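Local structure of aspartate aminotransferase (Leishmania major, 4H51) at residues L84-Y89 with V293-I298; Q114-T119 with E300-P305. The protein probably transfers the amino group of L-aspartate to 2-oxoglutarate, working as a homodimer with pyridoxal 5'-phosphate as its cofactor. All blocks are in the same frame, centred on the assembly; numbering follows the deposited sequence. Where two conformers were deposited one is given.

Interaction 1 of 2, residues L84-Y89 with V293-I298; sequences LPISGY and VMDSLI
Ser87 OG is the best-held polar atom where residues 84-89 meet helix 287-299, and two bonds grip it. Ser87 OG donates to Asp295 OD1 over a short 2.5 Å, and it is held more weakly by Lys291 NZ, one turn back on the helix. The hydroxyl sits beside its own backbone N, anti to the carbonyl carbon (chi1 -61°), and meets the carboxylate on the syn lone pair of OD1. Asp295 turns its CG beside the backbone N as well (chi1 -74°), which brings the carboxylate to the serine. A water completes the second arm: it accepts from Ser87 N at 2.9 Å and donates to Asp295 OD2 at 3.2 Å. Both carboxylate oxygens are therefore tied to the same residue, one directly and one through solvent. Lys291 NZ, in a long and weak ion pair with OD2, would probably help to keep the acid charged.

In this large, PLP-binding domain of the fold type I aminotransferases, the loop owes its shape to a type I beta turn from Pro85 to Gly88, closed by Gly88 N donating to Pro85 O at 2.8 Å. Gly88 adopts backbone angles at which a CB would jam against the preceding carbonyl O, and the turn leads into helix 90-101, with Tyr89 at the N-cap position.

Ile86, within the same turn, supplies the apolar half. Ile86 CG2, anti to the backbone N, lies 3.5 Å from Asp295 O and 3.7 Å from Ile298 CG2, the two isoleucines lying alongside each other and running in contrary directions. Ile298 CG2 also packs against Ile86 O at 3.6 Å. Beyond this pair, Ile86 packs on Asp30 of the second subunit, while Ile298 rests on Leu124 of helix 117-129.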
ATOM      1  N   LEU B  84     -11.805   5.153   0.762  1.00 11.64           N
ATOM      2  CA  LEU B  84     -12.374   4.256  -0.225  1.00 11.46           C
ATOM      3  C   LEU B  84     -12.814   2.975   0.534  1.00 11.47           C
ATOM      4  O   LEU B  84     -12.304   2.702   1.588  1.00 11.45           O
ATOM      5  CB  LEU B  84     -11.329   3.877  -1.256  1.00 10.85           C
ATOM      6  CG  LEU B  84     -10.844   4.969  -2.261  1.00 10.62           C
ATOM      7  CD1 LEU B  84      -9.823   4.386  -3.221  1.00  9.85           C
ATOM      8  CD2 LEU B  84     -11.991   5.577  -3.047  1.00 11.12           C
ATOM      9  N   PRO B  85     -13.735   2.173  -0.041  1.00 11.59           N
ATOM     10  CA  PRO B  85     -13.956   0.819   0.421  1.00 11.71           C
ATOM     11  C   PRO B  85     -12.654   0.031   0.486  1.00 10.92           C
ATOM     12  O   PRO B  85     -11.663   0.351  -0.187  1.00 10.15           O
ATOM     13  CB  PRO B  85     -14.880   0.223  -0.658  1.00 11.86           C
ATOM     14  CG  PRO B  85     -15.657   1.419  -1.161  1.00 12.27           C
ATOM     15  CD  PRO B  85     -14.579   2.477  -1.217  1.00 12.15           C
ATOM     16  N   ILE B  86     -12.634  -1.026   1.282  1.00 11.13           N
ATOM     17  CA  ILE B  86     -11.430  -1.840   1.406  1.00 10.88           C
ATOM     18  C   ILE B  86     -10.933  -2.339   0.017  1.00 10.92           C
ATOM     19  O   ILE B  86      -9.727  -2.336  -0.303  1.00 10.04           O
ATOM     20  CB  ILE B  86     -11.698  -3.024   2.394  1.00 11.40           C
ATOM     21  CG1 ILE B  86     -11.826  -2.518   3.851  1.00 11.59           C
ATOM     22  CG2 ILE B  86     -10.606  -4.094   2.322  1.00 11.22           C
ATOM     23  CD1 ILE B  86     -12.627  -3.455   4.768  1.00 11.79           C
ATOM     24  N   SER B  87     -11.877  -2.734  -0.831  1.00 11.16           N
ATOM     25  CA  SER B  87     -11.535  -3.211  -2.157  1.00 11.71           C
ATOM     26  C   SER B  87     -11.055  -2.082  -3.073  1.00 11.23           C
ATOM     27  O   SER B  87     -10.481  -2.342  -4.113  1.00 10.71           O
ATOM     28  CB  SER B  87     -12.749  -3.836  -2.819  1.00 12.60           C
ATOM     29  OG  SER B  87     -13.237  -4.940  -2.109  1.00 14.73           O
ATOM     30  N   GLY B  88     -11.304  -0.834  -2.694  1.00 11.47           N
ATOM     31  CA  GLY B  88     -10.908   0.293  -3.545  1.00 11.20           C
ATOM     32  C   GLY B  88     -12.049   0.910  -4.333  1.00 11.72           C
ATOM     33  O   GLY B  88     -13.231   0.704  -4.023  1.00 10.90           O
ATOM     34  N   TYR B  89     -11.674   1.714  -5.326  1.00 12.12           N
ATOM     35  CA  TYR B  89     -12.613   2.575  -6.026  1.00 12.97           C
ATOM     36  C   TYR B  89     -13.216   1.768  -7.182  1.00 13.61           C
ATOM     37  O   TYR B  89     -12.538   1.506  -8.185  1.00 13.06           O
ATOM     38  CB  TYR B  89     -11.921   3.842  -6.532  1.00 13.59           C
ATOM     39  CG  TYR B  89     -12.843   4.879  -7.182  1.00 14.85           C
ATOM     40  CD1 TYR B  89     -14.010   5.306  -6.542  1.00 15.45           C
ATOM     41  CD2 TYR B  89     -12.555   5.403  -8.438  1.00 15.44           C
ATOM     42  CE1 TYR B  89     -14.858   6.226  -7.133  1.00 16.75           C
ATOM     43  CE2 TYR B  89     -13.392   6.329  -9.034  1.00 16.58           C
ATOM     44  CZ  TYR B  89     -14.536   6.729  -8.386  1.00 17.06           C
ATOM     45  OH  TYR B  89     -15.375   7.664  -8.968  1.00 19.24           O
ATOM     46  N   VAL B 293     -11.920 -12.947   1.143  1.00 13.35           N
ATOM     47  CA  VAL B 293     -10.521 -13.220   1.473  1.00 12.78           C
ATOM     48  C   VAL B 293      -9.614 -12.070   1.035  1.00 12.24           C
ATOM     49  O   VAL B 293      -8.748 -11.646   1.771  1.00 11.24           O
ATOM     50  CB  VAL B 293     -10.056 -14.560   0.853  1.00 12.77           C
ATOM     51  CG1 VAL B 293      -8.587 -14.816   1.146  1.00 12.08           C
ATOM     52  CG2 VAL B 293     -10.924 -15.743   1.359  1.00 13.79           C
ATOM     53  N   MET B 294      -9.788 -11.608  -0.204  1.00 11.95           N
ATOM     54  CA  MET B 294      -8.993 -10.489  -0.707  1.00 11.48           C
ATOM     55  C   MET B 294      -9.107  -9.279   0.260  1.00 11.72           C
ATOM     56  O   MET B 294      -8.083  -8.725   0.669  1.00 10.76           O
ATOM     57  CB  MET B 294      -9.467 -10.078  -2.093  1.00 11.54           C
ATOM     58  CG  MET B 294      -9.204 -11.083  -3.229  1.00 11.58           C
ATOM     59  SD  MET B 294      -9.871 -10.404  -4.761  1.00 11.99           S
ATOM     60  CE  MET B 294      -9.269 -11.544  -6.029  1.00 11.73           C
ATOM     61  N   ASP B 295     -10.333  -8.888   0.615  1.00 12.09           N
ATOM     62  CA  ASP B 295     -10.586  -7.804   1.568  1.00 12.91           C
ATOM     63  C   ASP B 295      -9.965  -8.064   2.955  1.00 13.31           C
ATOM     64  O   ASP B 295      -9.409  -7.157   3.575  1.00 13.02           O
ATOM     65  CB  ASP B 295     -12.081  -7.527   1.679  1.00 14.00           C
ATOM     66  CG  ASP B 295     -12.647  -6.793   0.449  1.00 14.97           C
ATOM     67  OD1 ASP B 295     -11.902  -6.337  -0.468  1.00 13.77           O
ATOM     68  OD2 ASP B 295     -13.859  -6.593   0.453  1.00 17.32           O
ATOM     69  N   SER B 296     -10.035  -9.301   3.435  1.00 13.83           N
ATOM     70  CA  SER B 296      -9.461  -9.605   4.724  1.00 14.74           C
ATOM     71  C   SER B 296      -7.959  -9.367   4.668  1.00 13.55           C
ATOM     72  O   SER B 296      -7.415  -8.829   5.623  1.00 13.86           O
ATOM     73  CB  SER B 296      -9.795 -11.016   5.271  1.00 15.76           C
ATOM     74  OG  SER B 296      -9.220 -12.025   4.435  1.00 17.98           O
ATOM     75  N   LEU B 297      -7.317  -9.707   3.542  1.00 12.93           N
ATOM     76  CA  LEU B 297      -5.855  -9.570   3.418  1.00 12.32           C
ATOM     77  C   LEU B 297      -5.493  -8.104   3.345  1.00 12.05           C
ATOM     78  O   LEU B 297      -4.506  -7.637   3.970  1.00 12.61           O
ATOM     79  CB  LEU B 297      -5.318 -10.360   2.207  1.00 12.10           C
ATOM     80  CG  LEU B 297      -5.398 -11.905   2.302  1.00 12.19           C
ATOM     81  CD1 LEU B 297      -5.256 -12.546   0.953  1.00 11.53           C
ATOM     82  CD2 LEU B 297      -4.390 -12.476   3.298  1.00 12.52           C
ATOM     83  N   ILE B 298      -6.293  -7.356   2.601  1.00 11.50           N
ATOM     84  CA  ILE B 298      -6.065  -5.915   2.471  1.00 11.11           C
ATOM     85  C   ILE B 298      -6.213  -5.214   3.826  1.00 11.84           C
ATOM     86  O   ILE B 298      -5.342  -4.447   4.268  1.00 11.14           O
ATOM     87  CB  ILE B 298      -7.068  -5.297   1.480  1.00 10.76           C
ATOM     88  CG1 ILE B 298      -6.805  -5.814   0.051  1.00 10.28           C
ATOM     89  CG2 ILE B 298      -7.028  -3.764   1.557  1.00 10.32           C
ATOM     90  CD1 ILE B 298      -7.959  -5.568  -0.901  1.00  9.65           C
TER
HETATM   91  O   HOH W   1     -14.551  -3.463   0.173  1.00 17.40           O

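Interaction 2 of 2, residues Q114-T119 with E300-P305; sequences QTLSGT and EEYTCP
Apolar packing supplies the direct contact between residues 114-119 and 300-305. Leu116 and Tyr302 meet end to end, and Leu116 CD2 lies over one face of the phenol ring in a CH-pi contact, 3.7 Å from the centroid of the Tyr302 ring and 22° off its normal. Leu116 CD2 sits off-centre, nearest Tyr302 CE1 at 3.5 Å. Beside this pair the extended Gln114 chain, CG anti to the backbone N (chi1 178°), passes slantwise over Pro305, with Gln114 CD 3.5 Å from Pro305 CG; the amide OE1 accepts from Tyr89 N.

Polar contact across the segments runs through two waters, both centred on Tyr302 OH. Tyr302 OH donates to one water at 2.7 Å, which in turn donates to Gln114 O at 2.6 Å. Tyr302 OH accepts from the other at 2.9 Å, and that water takes the N-H of Leu116.

The fold turns from strand 110-116 toward helix 117-129 here, where Ser117 OG, Gly118 N and Thr119 OG1 bind the phosphate of the cofactor joined to Lys265. The buried phenol is thus bridged to the strand's backbone just before the phosphate-binding residues, which is consistent with a neutral hydroxyl whose donor and acceptor roles are both used, tying the 300-305 loop to the strand through solvent.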
ATOM      1  N   GLN B 114      -8.837  -3.194  -6.161  1.00  9.54           N
ATOM      2  CA  GLN B 114      -7.752  -2.257  -6.336  1.00  9.56           C
ATOM      3  C   GLN B 114      -6.579  -2.658  -5.427  1.00  9.26           C
ATOM      4  O   GLN B 114      -6.772  -3.108  -4.286  1.00  9.89           O
ATOM      5  CB  GLN B 114      -8.250  -0.809  -6.047  1.00  9.47           C
ATOM      6  CG  GLN B 114      -7.178   0.255  -6.155  1.00  9.22           C
ATOM      7  CD  GLN B 114      -7.679   1.622  -5.862  1.00  9.55           C
ATOM      8  OE1 GLN B 114      -8.880   1.851  -5.956  1.00  9.94           O
ATOM      9  NE2 GLN B 114      -6.758   2.568  -5.546  1.00  9.36           N
ATOM     10  N   THR B 115      -5.371  -2.490  -5.923  1.00  9.46           N
ATOM     11  CA  THR B 115      -4.158  -2.855  -5.204  1.00  9.53           C
ATOM     12  C   THR B 115      -3.145  -1.721  -5.225  1.00  9.73           C
ATOM     13  O   THR B 115      -3.295  -0.760  -5.965  1.00  9.80           O
ATOM     14  CB  THR B 115      -3.488  -4.080  -5.861  1.00  9.29           C
ATOM     15  OG1 THR B 115      -3.166  -3.744  -7.245  1.00  9.31           O
ATOM     16  CG2 THR B 115      -4.427  -5.325  -5.787  1.00  9.48           C
ATOM     17  N   LEU B 116      -2.074  -1.870  -4.434  1.00 10.30           N
ATOM     18  CA  LEU B 116      -0.959  -0.928  -4.486  0.60 10.37           C
ATOM     19  C   LEU B 116      -0.106  -1.206  -5.731  1.00 10.26           C
ATOM     20  O   LEU B 116       0.994  -1.743  -5.654  1.00 10.69           O
ATOM     21  CB  LEU B 116      -0.129  -0.976  -3.199  0.60 10.40           C
ATOM     22  CG  LEU B 116      -0.588  -0.015  -2.087  0.60 10.90           C
ATOM     23  CD1 LEU B 116      -0.323   1.431  -2.500  0.60 10.43           C
ATOM     24  CD2 LEU B 116      -2.056  -0.208  -1.666  0.60 10.69           C
ATOM     25  N   SER B 117      -0.635  -0.825  -6.883  1.00 10.27           N
ATOM     26  CA  SER B 117       0.010  -1.021  -8.163  1.00 10.39           C
ATOM     27  C   SER B 117       0.219  -2.515  -8.449  1.00 10.72           C
ATOM     28  O   SER B 117      -0.405  -3.382  -7.793  1.00 10.80           O
ATOM     29  CB  SER B 117       1.309  -0.203  -8.233  1.00 11.11           C
ATOM     30  OG  SER B 117       1.367   0.446  -9.502  1.00 11.49           O
ATOM     31  N   GLY B 118       1.107  -2.821  -9.376  1.00 10.31           N
ATOM     32  CA  GLY B 118       1.358  -4.200  -9.763  1.00 10.57           C
ATOM     33  C   GLY B 118       2.095  -4.977  -8.713  1.00 10.12           C
ATOM     34  O   GLY B 118       1.870  -6.158  -8.551  1.00 10.97           O
ATOM     35  N   THR B 119       3.011  -4.333  -7.999  1.00  9.95           N
ATOM     36  CA  THR B 119       3.733  -5.030  -6.953  1.00  9.62           C
ATOM     37  C   THR B 119       2.709  -5.465  -5.912  1.00  9.60           C
ATOM     38  O   THR B 119       2.711  -6.607  -5.497  1.00  9.30           O
ATOM     39  CB  THR B 119       4.825  -4.182  -6.260  1.00  9.94           C
ATOM     40  OG1 THR B 119       5.761  -3.631  -7.211  1.00  9.75           O
ATOM     41  CG2 THR B 119       5.544  -5.012  -5.171  1.00  9.59           C
ATOM     42  N   GLU B 300      -5.966  -6.192   6.819  1.00 14.25           N
ATOM     43  CA  GLU B 300      -4.978  -6.501   7.853  1.00 15.20           C
ATOM     44  C   GLU B 300      -3.588  -5.928   7.529  1.00 14.69           C
ATOM     45  O   GLU B 300      -2.652  -6.018   8.347  1.00 14.27           O
ATOM     46  CB  GLU B 300      -5.004  -7.989   8.193  1.00 16.33           C
ATOM     47  CG  GLU B 300      -4.301  -8.868   7.231  1.00 16.44           C
ATOM     48  CD  GLU B 300      -4.724 -10.347   7.269  1.00 17.65           C
ATOM     49  OE1 GLU B 300      -4.132 -11.062   6.500  1.00 17.11           O
ATOM     50  OE2 GLU B 300      -5.622 -10.783   8.031  1.00 22.48           O
ATOM     51  N   GLU B 301      -3.463  -5.352   6.335  1.00 14.58           N
ATOM     52  CA  GLU B 301      -2.206  -4.766   5.854  1.00 15.24           C
ATOM     53  C   GLU B 301      -2.248  -3.230   5.815  1.00 12.79           C
ATOM     54  O   GLU B 301      -1.386  -2.597   6.339  1.00 12.05           O
ATOM     55  CB  GLU B 301      -1.866  -5.280   4.480  1.00 17.88           C
ATOM     56  CG  GLU B 301      -1.416  -6.751   4.463  1.00 22.42           C
ATOM     57  CD  GLU B 301      -1.303  -7.372   3.053  1.00 29.40           C
ATOM     58  OE1 GLU B 301      -1.677  -6.720   2.040  1.00 32.06           O
ATOM     59  OE2 GLU B 301      -0.871  -8.569   2.932  1.00 37.27           O
ATOM     60  N   TYR B 302      -3.224  -2.657   5.141  1.00 11.22           N
ATOM     61  CA  TYR B 302      -3.241  -1.223   4.944  1.00 10.80           C
ATOM     62  C   TYR B 302      -4.658  -0.654   4.926  1.00 10.72           C
ATOM     63  O   TYR B 302      -4.826   0.490   4.629  1.00 10.62           O
ATOM     64  CB  TYR B 302      -2.473  -0.835   3.683  1.00 10.44           C
ATOM     65  CG  TYR B 302      -2.997  -1.422   2.406  1.00 10.38           C
ATOM     66  CD1 TYR B 302      -4.006  -0.804   1.691  1.00 10.41           C
ATOM     67  CD2 TYR B 302      -2.533  -2.655   1.945  1.00 10.45           C
ATOM     68  CE1 TYR B 302      -4.506  -1.362   0.523  1.00 10.41           C
ATOM     69  CE2 TYR B 302      -3.021  -3.229   0.762  1.00 10.26           C
ATOM     70  CZ  TYR B 302      -4.030  -2.602   0.075  1.00 10.50           C
ATOM     71  OH  TYR B 302      -4.530  -3.152  -1.097  1.00 10.54           O
ATOM     72  N   THR B 303      -5.655  -1.460   5.298  1.00 10.74           N
ATOM     73  CA  THR B 303      -7.046  -1.040   5.386  1.00 11.03           C
ATOM     74  C   THR B 303      -7.711  -0.775   4.025  1.00 11.16           C
ATOM     75  O   THR B 303      -8.722  -1.414   3.675  1.00 11.29           O
ATOM     76  CB  THR B 303      -7.241   0.159   6.359  1.00 11.15           C
ATOM     77  OG1 THR B 303      -7.053  -0.281   7.698  1.00 11.20           O
ATOM     78  CG2 THR B 303      -8.651   0.713   6.250  1.00 11.29           C
ATOM     79  N   CYS B 304      -7.189   0.195   3.267  1.00 11.29           N
ATOM     80  CA  CYS B 304      -7.776   0.541   1.974  1.00 11.08           C
ATOM     81  C   CYS B 304      -6.782   1.314   1.131  1.00 10.57           C
ATOM     82  O   CYS B 304      -5.819   1.913   1.685  1.00 10.49           O
ATOM     83  CB  CYS B 304      -9.107   1.275   2.143  1.00 11.87           C
ATOM     84  SG  CYS B 304      -9.032   2.863   2.993  1.00 14.19           S
ATOM     85  N   PRO B 305      -6.974   1.288  -0.199  1.00 10.11           N
ATOM     86  CA  PRO B 305      -5.916   1.797  -1.067  1.00  9.79           C
ATOM     87  C   PRO B 305      -5.966   3.307  -1.313  1.00  9.75           C
ATOM     88  O   PRO B 305      -7.031   3.932  -1.107  1.00  9.83           O
ATOM     89  CB  PRO B 305      -6.159   1.045  -2.376  1.00  9.53           C
ATOM     90  CG  PRO B 305      -7.651   0.933  -2.420  1.00  9.65           C
ATOM     91  CD  PRO B 305      -8.109   0.740  -0.989  1.00  9.98           C
TER
HETATM   92  O   HOH W   2      -6.959  -2.319  -1.828  1.00 10.78           O
HETATM   93  O   HOH W   3      -2.297  -4.180  -2.720  1.00  9.81           O

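Interactions 1 and 2 illustrate how two neighbouring contacts can be joined through their own segments: their centres lie 8 Å apart, on the same side of the chain's centre. The segments come in the order 84-89, 114-119, 293-298 and 300-305, so that each contact's second segment follows the first segments of both. Residues 293-298 lie near the C-terminal end of helix 287-299, and the loop after it holds 300-305, while 84-89 and 114-119 meet directly through Ser87 O and Gln114 N, 2.8 Å apart. Strand 110-116 is an outermost strand of the mixed central sheet within this chain. Both contacts also touch the second subunit, so the cofactor-binding end of that strand and the loop leading into helix 90-101 both lie close to the dimer interface.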